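Local structure of beta-mannosidase (Trichoderma harzianum, 4CVU) at residues A[414-420]-A[704-708]. The protein is a glycoside hydrolase family 2 beta-mannosidase, which probably hydrolyses terminal, non-reducing beta-mannosyl residues from oligosaccharides. Numbering follows the deposited sequence.
Sequences QNFNMLR and LYWQL
Gln414 NE2 donates a nearly straight hydrogen bond to Tyr705 OH, 2.8 Å long with an angle of 172° at the hydrogen. The phenol oxygen lies in the plane of the amide, and the amide nitrogen reaches the ring at its edge. The same NE2 also bonds Ser733 OG, so two hydroxyls grip this buried nitrogen. The glutamine chain runs extended beyond CG (chi2 -173°), which carries the amide across to the tyrosine. Phe416 CZ touches Tyr705 CE2 at 3.9 Å, with the ring planes nearly perpendicular at 86°. Leu419 CD2 meets Leu708 CD2 at 4.0 Å. On the other side of strand 418-421, Leu704 CD1 touches both Arg420 CB, at 3.9 Å, and Met418 SD, at 4.1 Å. Beyond CB the Arg420 chain runs extended to its guanidinium, which forms salt bridges with Glu446 and Glu594. Arg420 NH1 also comes within 4.3 Å of Trp706 CZ3. Strands 418-421 and 702-705 both pair in parallel with strand 380-389, which lies between them, as in the (beta/alpha)8 barrel of this family. Ala387 of that central strand touches Phe416, Tyr705 and Leu708, and helix 401-413 packs on Leu419 and Leu708.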
ATOM      1  N   GLN A 414     -19.040  19.417  17.050  1.00 35.03           N
ATOM      2  CA  GLN A 414     -18.142  20.551  17.017  1.00 35.81           C
ATOM      3  C   GLN A 414     -18.884  21.827  17.330  1.00 35.49           C
ATOM      4  O   GLN A 414     -18.321  22.884  17.285  1.00 37.49           O
ATOM      5  CB  GLN A 414     -17.498  20.674  15.640  1.00 35.18           C
ATOM      6  CG  GLN A 414     -16.317  19.760  15.333  1.00 34.37           C
ATOM      7  CD  GLN A 414     -15.667  20.112  14.012  1.00 34.12           C
ATOM      8  OE1 GLN A 414     -15.868  19.434  13.049  1.00 36.32           O
ATOM      9  NE2 GLN A 414     -14.940  21.222  13.949  1.00 32.68           N
ATOM     10  N   ASN A 415     -20.139  21.689  17.691  1.00 37.12           N
ATOM     11  CA  ASN A 415     -21.083  22.759  17.979  1.00 38.46           C
ATOM     12  C   ASN A 415     -21.444  23.636  16.770  1.00 37.97           C
ATOM     13  O   ASN A 415     -21.674  24.804  16.950  1.00 38.07           O
ATOM     14  CB  ASN A 415     -20.562  23.653  19.158  1.00 38.57           C
ATOM     15  CG  ASN A 415     -20.409  22.887  20.452  1.00 40.20           C
ATOM     16  OD1 ASN A 415     -21.333  22.280  20.927  1.00 39.78           O
ATOM     17  ND2 ASN A 415     -19.225  22.872  20.991  1.00 40.10           N
ATOM     18  N   PHE A 416     -21.511  23.053  15.568  1.00 34.38           N
ATOM     19  CA  PHE A 416     -21.889  23.776  14.371  1.00 34.95           C
ATOM     20  C   PHE A 416     -23.382  24.138  14.381  1.00 35.71           C
ATOM     21  O   PHE A 416     -24.153  23.488  14.998  1.00 36.02           O
ATOM     22  CB  PHE A 416     -21.613  22.943  13.092  1.00 34.09           C
ATOM     23  CG  PHE A 416     -20.189  22.914  12.639  1.00 33.37           C
ATOM     24  CD1 PHE A 416     -19.155  22.820  13.518  1.00 33.78           C
ATOM     25  CD2 PHE A 416     -19.907  22.894  11.330  1.00 32.58           C
ATOM     26  CE1 PHE A 416     -17.869  22.721  13.073  1.00 33.55           C
ATOM     27  CE2 PHE A 416     -18.637  22.805  10.890  1.00 32.35           C
ATOM     28  CZ  PHE A 416     -17.618  22.707  11.759  1.00 32.72           C
ATOM     29  N   ASN A 417     -23.774  25.205  13.717  1.00 34.23           N
ATOM     30  CA  ASN A 417     -25.154  25.391  13.310  1.00 33.93           C
ATOM     31  C   ASN A 417     -25.284  25.664  11.829  1.00 33.80           C
ATOM     32  O   ASN A 417     -26.404  25.793  11.332  1.00 34.31           O
ATOM     33  CB  ASN A 417     -25.863  26.456  14.150  1.00 34.70           C
ATOM     34  CG  ASN A 417     -25.139  27.766  14.138  1.00 34.06           C
ATOM     35  OD1 ASN A 417     -24.519  28.101  13.156  1.00 33.49           O
ATOM     36  ND2 ASN A 417     -25.121  28.456  15.269  1.00 35.65           N
ATOM     37  N   MET A 418     -24.157  25.657  11.100  1.00 32.56           N
ATOM     38  CA  MET A 418     -24.159  25.956   9.669  1.00 33.26           C
ATOM     39  C   MET A 418     -22.987  25.285   8.957  1.00 31.90           C
ATOM     40  O   MET A 418     -21.893  25.159   9.535  1.00 31.95           O
ATOM     41  CB  MET A 418     -24.067  27.495   9.447  1.00 32.99           C
ATOM     42  CG  MET A 418     -24.204  27.928   8.002  1.00 33.62           C
ATOM     43  SD  MET A 418     -24.157  29.745   7.825  1.00 35.31           S
ATOM     44  CE  MET A 418     -25.862  30.170   8.072  1.00 34.52           C
ATOM     45  N   LEU A 419     -23.261  24.812   7.734  1.00 32.72           N
ATOM     46  CA  LEU A 419     -22.267  24.512   6.731  1.00 32.56           C
ATOM     47  C   LEU A 419     -22.491  25.383   5.511  1.00 34.25           C
ATOM     48  O   LEU A 419     -23.642  25.599   5.065  1.00 36.42           O
ATOM     49  CB  LEU A 419     -22.287  23.016   6.301  1.00 32.52           C
ATOM     50  CG  LEU A 419     -22.030  21.981   7.377  1.00 31.56           C
ATOM     51  CD1 LEU A 419     -22.374  20.576   6.887  1.00 32.82           C
ATOM     52  CD2 LEU A 419     -20.599  22.015   7.841  1.00 32.10           C
ATOM     53  N   ARG A 420     -21.397  25.853   4.916  1.00 33.62           N
ATOM     54  CA  ARG A 420     -21.454  26.401   3.593  1.00 34.36           C
ATOM     55  C   ARG A 420     -21.176  25.317   2.591  1.00 34.14           C
ATOM     56  O   ARG A 420     -20.074  24.774   2.586  1.00 34.37           O
ATOM     57  CB  ARG A 420     -20.427  27.511   3.402  1.00 33.12           C
ATOM     58  CG  ARG A 420     -20.207  27.836   1.941  1.00 33.28           C
ATOM     59  CD  ARG A 420     -19.573  29.203   1.812  1.00 32.67           C
ATOM     60  NE  ARG A 420     -19.244  29.522   0.424  1.00 33.89           N
ATOM     61  CZ  ARG A 420     -18.026  29.729  -0.072  1.00 34.56           C
ATOM     62  NH1 ARG A 420     -16.930  29.635   0.668  1.00 37.18           N
ATOM     63  NH2 ARG A 420     -17.903  30.040  -1.347  1.00 37.66           N
ATOM     64  N   LEU A 704     -17.116  30.496   9.591  1.00 32.26           N
ATOM     65  CA  LEU A 704     -17.096  29.219   8.828  1.00 33.14           C
ATOM     66  C   LEU A 704     -15.684  28.937   8.371  1.00 33.34           C
ATOM     67  O   LEU A 704     -15.207  29.485   7.371  1.00 34.82           O
ATOM     68  CB  LEU A 704     -18.039  29.280   7.616  1.00 32.55           C
ATOM     69  CG  LEU A 704     -19.481  29.726   7.848  1.00 32.63           C
ATOM     70  CD1 LEU A 704     -20.262  29.850   6.544  1.00 32.95           C
ATOM     71  CD2 LEU A 704     -20.216  28.820   8.805  1.00 32.83           C
ATOM     72  N   TYR A 705     -14.980  28.096   9.096  1.00 33.90           N
ATOM     73  CA  TYR A 705     -13.600  27.822   8.721  1.00 34.31           C
ATOM     74  C   TYR A 705     -13.468  27.025   7.411  1.00 35.04           C
ATOM     75  O   TYR A 705     -14.374  26.270   6.991  1.00 33.81           O
ATOM     76  CB  TYR A 705     -12.823  27.209   9.890  1.00 34.43           C
ATOM     77  CG  TYR A 705     -13.134  25.750  10.289  1.00 34.04           C
ATOM     78  CD1 TYR A 705     -12.720  24.690   9.503  1.00 33.97           C
ATOM     79  CD2 TYR A 705     -13.787  25.457  11.489  1.00 34.42           C
ATOM     80  CE1 TYR A 705     -12.958  23.363   9.903  1.00 33.97           C
ATOM     81  CE2 TYR A 705     -14.024  24.147  11.888  1.00 34.16           C
ATOM     82  CZ  TYR A 705     -13.609  23.106  11.096  1.00 33.86           C
ATOM     83  OH  TYR A 705     -13.840  21.788  11.480  1.00 35.97           O
ATOM     84  N   TRP A 706     -12.330  27.231   6.760  1.00 34.84           N
ATOM     85  CA  TRP A 706     -11.962  26.484   5.555  1.00 34.25           C
ATOM     86  C   TRP A 706     -10.983  25.390   5.982  1.00 34.81           C
ATOM     87  O   TRP A 706      -9.874  25.712   6.416  1.00 32.48           O
ATOM     88  CB  TRP A 706     -11.327  27.415   4.480  1.00 34.38           C
ATOM     89  CG  TRP A 706     -11.164  26.608   3.249  1.00 35.13           C
ATOM     90  CD1 TRP A 706     -10.126  25.810   2.948  1.00 35.22           C
ATOM     91  CD2 TRP A 706     -12.161  26.360   2.247  1.00 35.58           C
ATOM     92  NE1 TRP A 706     -10.365  25.106   1.814  1.00 34.91           N
ATOM     93  CE2 TRP A 706     -11.617  25.429   1.351  1.00 35.60           C
ATOM     94  CE3 TRP A 706     -13.435  26.867   2.004  1.00 35.28           C
ATOM     95  CZ2 TRP A 706     -12.289  24.990   0.252  1.00 35.46           C
ATOM     96  CZ3 TRP A 706     -14.129  26.417   0.904  1.00 35.21           C
ATOM     97  CH2 TRP A 706     -13.553  25.477   0.034  1.00 35.87           C
ATOM     98  N   GLN A 707     -11.304  24.092   5.893  1.00 33.62           N
ATOM     99  CA  GLN A 707     -12.494  23.507   5.320  1.00 33.93           C
ATOM    100  C   GLN A 707     -12.870  22.361   6.251  1.00 32.56           C
ATOM    101  O   GLN A 707     -12.048  21.926   7.070  1.00 31.56           O
ATOM    102  CB  GLN A 707     -12.217  22.938   3.918  1.00 33.44           C
ATOM    103  CG  GLN A 707     -11.115  21.894   3.876  1.00 33.96           C
ATOM    104  CD  GLN A 707     -10.535  21.636   2.498  1.00 34.30           C
ATOM    105  OE1 GLN A 707      -9.782  22.448   1.976  1.00 34.00           O
ATOM    106  NE2 GLN A 707     -10.857  20.481   1.912  1.00 33.11           N
ATOM    107  N   LEU A 708     -14.118  21.913   6.184  1.00 32.28           N
ATOM    108  CA  LEU A 708     -14.557  20.906   7.117  1.00 33.39           C
ATOM    109  C   LEU A 708     -13.795  19.645   6.834  1.00 34.63           C
ATOM    110  O   LEU A 708     -13.233  19.032   7.745  1.00 36.53           O
ATOM    111  CB  LEU A 708     -16.071  20.642   6.987  1.00 33.50           C
ATOM    112  CG  LEU A 708     -16.602  19.352   7.682  1.00 32.45           C
ATOM    113  CD1 LEU A 708     -16.603  19.504   9.175  1.00 32.82           C
ATOM    114  CD2 LEU A 708     -18.004  19.081   7.254  1.00 32.70           C
TER